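Local atomic coordinates of glucose-6-phosphate 1-dehydrogenase (Mycobacterium avium, PDB entry 4LGV), a protein that probably catalyses the NADP-dependent oxidation of glucose 6-phosphate to 6-phosphogluconolactone, the entry step of the oxidative pentose phosphate pathway. Residues Ile65-Leu78 with Phe97-Gly109. Numbering follows the deposited sequence.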
# COMPACT_ATOMS: atom_id res chain seq x y z
N ILE A 65 -14.55 42.61 -34.51
CA ILE A 65 -15.82 43.05 -35.10
C ILE A 65 -16.92 42.86 -34.07
O ILE A 65 -17.19 41.73 -33.68
CB ILE A 65 -16.14 42.24 -36.36
CG1 ILE A 65 -15.05 42.41 -37.38
CG2 ILE A 65 -17.48 42.64 -36.93
CD1 ILE A 65 -15.22 41.54 -38.59
N GLY A 66 -17.53 43.95 -33.62
CA GLY A 66 -18.70 43.90 -32.77
C GLY A 66 -19.97 43.79 -33.58
O GLY A 66 -20.13 44.49 -34.59
N VAL A 67 -20.89 42.92 -33.12
CA VAL A 67 -22.20 42.75 -33.75
C VAL A 67 -23.34 42.86 -32.75
O VAL A 67 -23.27 42.31 -31.67
CB VAL A 67 -22.30 41.38 -34.44
CG1 VAL A 67 -23.63 41.24 -35.14
CG2 VAL A 67 -21.16 41.15 -35.44
N ALA A 68 -24.38 43.61 -33.11
CA ALA A 68 -25.57 43.76 -32.30
C ALA A 68 -26.74 44.29 -33.16
O ALA A 68 -26.53 44.75 -34.28
CB ALA A 68 -25.29 44.68 -31.12
N SER A 69 -27.94 44.29 -32.59
CA SER A 69 -29.09 44.90 -33.25
C SER A 69 -29.14 46.42 -33.16
O SER A 69 -29.75 47.06 -33.99
CB SER A 69 -30.39 44.35 -32.64
OG SER A 69 -30.52 44.78 -31.30
N ASP A 70 -28.46 47.03 -32.20
CA ASP A 70 -28.60 48.48 -32.05
C ASP A 70 -28.17 49.24 -33.32
O ASP A 70 -27.10 49.00 -33.87
CB ASP A 70 -27.80 48.99 -30.87
CG ASP A 70 -28.05 48.17 -29.62
OD1 ASP A 70 -27.83 46.93 -29.62
OD2 ASP A 70 -28.37 48.75 -28.60
N ASP A 71 -29.00 50.20 -33.72
CA ASP A 71 -28.68 51.03 -34.86
C ASP A 71 -27.88 52.22 -34.35
O ASP A 71 -28.42 53.30 -34.12
CB ASP A 71 -29.96 51.46 -35.57
CG ASP A 71 -29.72 52.19 -36.88
OD1 ASP A 71 -28.57 52.24 -37.36
OD2 ASP A 71 -30.73 52.72 -37.45
N ILE A 72 -26.59 52.01 -34.20
CA ILE A 72 -25.68 53.04 -33.73
C ILE A 72 -24.46 53.03 -34.61
O ILE A 72 -24.26 52.10 -35.38
CB ILE A 72 -25.25 52.81 -32.28
CG1 ILE A 72 -24.55 51.47 -32.14
CG2 ILE A 72 -26.46 52.90 -31.37
CD1 ILE A 72 -23.94 51.23 -30.78
N THR A 73 -23.67 54.07 -34.53
CA THR A 73 -22.42 54.16 -35.29
C THR A 73 -21.28 53.55 -34.46
O THR A 73 -21.40 53.32 -33.26
CB THR A 73 -22.06 55.62 -35.54
OG1 THR A 73 -21.82 56.25 -34.28
CG2 THR A 73 -23.21 56.38 -36.29
N LEU A 74 -20.15 53.36 -35.10
CA LEU A 74 -18.92 52.98 -34.43
C LEU A 74 -18.53 53.96 -33.31
O LEU A 74 -18.17 53.55 -32.22
CB LEU A 74 -17.76 52.82 -35.46
CG LEU A 74 -16.40 52.41 -34.82
CD1 LEU A 74 -16.53 51.15 -33.98
CD2 LEU A 74 -15.32 52.26 -35.89
N ASP A 75 -18.62 55.26 -33.57
CA ASP A 75 -18.32 56.25 -32.52
C ASP A 75 -19.18 56.08 -31.29
O ASP A 75 -18.72 56.19 -30.18
CB ASP A 75 -18.48 57.69 -33.06
CG ASP A 75 -17.34 58.09 -34.01
OD1 ASP A 75 -16.29 57.39 -34.05
OD2 ASP A 75 -17.51 59.10 -34.73
N GLN A 76 -20.47 55.84 -31.50
CA GLN A 76 -21.37 55.62 -30.37
C GLN A 76 -21.00 54.35 -29.58
O GLN A 76 -21.03 54.32 -28.35
CB GLN A 76 -22.80 55.55 -30.83
CG GLN A 76 -23.36 56.91 -31.23
CD GLN A 76 -24.70 56.83 -31.98
OE1 GLN A 76 -24.89 56.01 -32.89
NE2 GLN A 76 -25.63 57.67 -31.59
N LEU A 77 -20.57 53.34 -30.30
CA LEU A 77 -20.07 52.15 -29.65
C LEU A 77 -18.83 52.42 -28.81
O LEU A 77 -18.70 51.94 -27.71
CB LEU A 77 -19.81 51.04 -30.68
CG LEU A 77 -19.28 49.75 -30.09
CD1 LEU A 77 -20.33 49.12 -29.21
CD2 LEU A 77 -18.84 48.80 -31.17
N LEU A 78 -17.91 53.20 -29.35
CA LEU A 78 -16.70 53.58 -28.63
C LEU A 78 -16.98 54.35 -27.35
O LEU A 78 -16.32 54.10 -26.32
CB LEU A 78 -15.77 54.38 -29.52
CG LEU A 78 -15.21 53.56 -30.69
CD1 LEU A 78 -14.32 54.46 -31.53
CD2 LEU A 78 -14.42 52.32 -30.26
N PHE A 97 -6.68 52.90 -24.77
CA PHE A 97 -8.04 52.83 -25.29
C PHE A 97 -8.03 53.10 -26.80
O PHE A 97 -8.71 52.41 -27.55
CB PHE A 97 -8.99 53.80 -24.59
CG PHE A 97 -10.38 53.75 -25.14
CD1 PHE A 97 -11.24 52.82 -24.68
CD2 PHE A 97 -10.78 54.59 -26.20
CE1 PHE A 97 -12.52 52.69 -25.20
CE2 PHE A 97 -12.06 54.47 -26.75
CZ PHE A 97 -12.93 53.51 -26.22
N ASP A 98 -7.22 54.06 -27.23
CA ASP A 98 -7.14 54.39 -28.66
C ASP A 98 -6.63 53.21 -29.49
O ASP A 98 -7.09 53.00 -30.60
CB ASP A 98 -6.32 55.67 -28.96
CG ASP A 98 -7.09 56.96 -28.68
OD1 ASP A 98 -8.31 56.91 -28.41
OD2 ASP A 98 -6.45 58.06 -28.72
N ARG A 99 -5.70 52.43 -28.94
CA ARG A 99 -5.24 51.20 -29.65
C ARG A 99 -6.38 50.21 -29.78
O ARG A 99 -6.56 49.63 -30.82
CB ARG A 99 -4.10 50.50 -28.94
CG ARG A 99 -2.73 51.16 -29.17
CD ARG A 99 -1.61 50.15 -28.98
NE ARG A 99 -1.71 49.42 -27.71
CZ ARG A 99 -1.21 49.83 -26.55
NH1 ARG A 99 -0.59 50.99 -26.44
NH2 ARG A 99 -1.31 49.04 -25.47
N LEU A 100 -7.17 50.08 -28.74
CA LEU A 100 -8.30 49.16 -28.79
C LEU A 100 -9.31 49.65 -29.84
O LEU A 100 -9.78 48.87 -30.64
CB LEU A 100 -8.96 49.04 -27.41
CG LEU A 100 -10.26 48.23 -27.32
CD1 LEU A 100 -10.06 46.82 -27.86
CD2 LEU A 100 -10.72 48.18 -25.86
N ALA A 101 -9.65 50.93 -29.80
CA ALA A 101 -10.60 51.50 -30.76
C ALA A 101 -10.14 51.29 -32.18
O ALA A 101 -10.93 50.96 -33.05
CB ALA A 101 -10.78 52.97 -30.49
N GLY A 102 -8.84 51.42 -32.40
CA GLY A 102 -8.24 51.15 -33.71
C GLY A 102 -8.46 49.77 -34.28
O GLY A 102 -8.43 49.61 -35.51
N ARG A 103 -8.69 48.78 -33.41
CA ARG A 103 -8.95 47.40 -33.83
C ARG A 103 -10.44 47.10 -34.05
O ARG A 103 -10.79 46.08 -34.64
CB ARG A 103 -8.50 46.43 -32.75
CG ARG A 103 -7.05 46.52 -32.43
CD ARG A 103 -6.65 45.47 -31.38
NE ARG A 103 -5.38 45.87 -30.81
CZ ARG A 103 -4.20 45.83 -31.43
NH1 ARG A 103 -4.08 45.33 -32.67
NH2 ARG A 103 -3.11 46.27 -30.79
N LEU A 104 -11.29 47.97 -33.53
CA LEU A 104 -12.71 47.68 -33.43
C LEU A 104 -13.51 48.18 -34.62
O LEU A 104 -13.30 49.28 -35.08
CB LEU A 104 -13.25 48.34 -32.18
CG LEU A 104 -14.55 47.82 -31.58
CD1 LEU A 104 -14.54 46.32 -31.30
CD2 LEU A 104 -14.79 48.58 -30.27
N SER A 105 -14.39 47.33 -35.16
CA SER A 105 -15.43 47.77 -36.10
C SER A 105 -16.77 47.31 -35.57
O SER A 105 -16.85 46.49 -34.65
CB SER A 105 -15.17 47.26 -37.54
OG SER A 105 -15.04 45.86 -37.57
N TYR A 106 -17.85 47.81 -36.16
CA TYR A 106 -19.20 47.51 -35.72
C TYR A 106 -20.13 47.22 -36.86
O TYR A 106 -20.12 47.88 -37.92
CB TYR A 106 -19.78 48.65 -34.92
CG TYR A 106 -21.20 48.38 -34.38
CD1 TYR A 106 -21.42 47.40 -33.44
CD2 TYR A 106 -22.30 49.11 -34.84
CE1 TYR A 106 -22.68 47.15 -32.94
CE2 TYR A 106 -23.58 48.86 -34.35
CZ TYR A 106 -23.77 47.89 -33.37
OH TYR A 106 -25.05 47.58 -32.89
N LEU A 107 -20.97 46.22 -36.64
CA LEU A 107 -21.93 45.78 -37.61
C LEU A 107 -23.28 45.56 -36.95
O LEU A 107 -23.38 44.80 -35.97
CB LEU A 107 -21.37 44.54 -38.22
CG LEU A 107 -21.98 44.01 -39.49
CD1 LEU A 107 -21.85 45.05 -40.61
CD2 LEU A 107 -21.27 42.73 -39.86
N SER A 108 -24.28 46.28 -37.45
CA SER A 108 -25.65 46.28 -36.94
C SER A 108 -26.59 45.41 -37.77
O SER A 108 -26.57 45.51 -39.01
CB SER A 108 -26.27 47.73 -36.99
OG SER A 108 -27.47 47.74 -36.26
N GLY A 109 -27.43 44.63 -37.11
CA GLY A 109 -28.46 43.91 -37.83
C GLY A 109 -29.15 42.90 -36.96
O GLY A 109 -28.87 42.81 -35.77
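The backbone oxygen of D70 accepts a hydrogen bond from the Y106 hydroxyl, OH to D70 O 2.7 Å, in the carbonyl plane and on a lone pair, which ties the loop after strand 65-68 to the neighbouring strand. In one of its two conformers S108 adds a second, more doubtful bond, OG lying 2.7 Å from D70 O but above that plane, 61° out of it. The D70 carboxylate turns elsewhere, OD1 bonding to T39. With CG anti to the backbone N (chi1 -178°), the Y106 ring reaches along the gap between strand 65-68 and helix 74-78. L77 CD2 comes obliquely at the ring, 3.7 Å from Y106 CD1, while I72 runs nearly perpendicular to the tyrosine side chain, bringing CG1 to 3.6 Å from Y106 CE2. A68 CB closes in near the phenol end, and L74 CD1 meets Y106 CB. Farther along, L78 and L104 lie side by side, running opposite ways; L78 CD2 lies 3.8 Å from L104 CD2 and also touches the methyl of A101. The ring of F97 brings CZ beside the L78 carbonyl. T73 and Q76 form a capping box at the start of helix 74-78. Beneath this apolar layer the strands pair in parallel, G66 N donating to S105 O (2.8 Å) and L107 N to G66 O; A68 N to L107 O and G109 N to A68 O continue the ladder. Strand 64-68, helices 74-87 and 94-103, and strand 104-108 form a right-handed beta-alpha-beta crossover, as expected of a Rossmann-type dinucleotide-binding domain. Strand 104-108 is outermost within this chain, and 64-68 separates it from 32-36; both crossover helices lie on the Y106 face, whereas helix 114-123 packs against I65, V67 and L107 on the other.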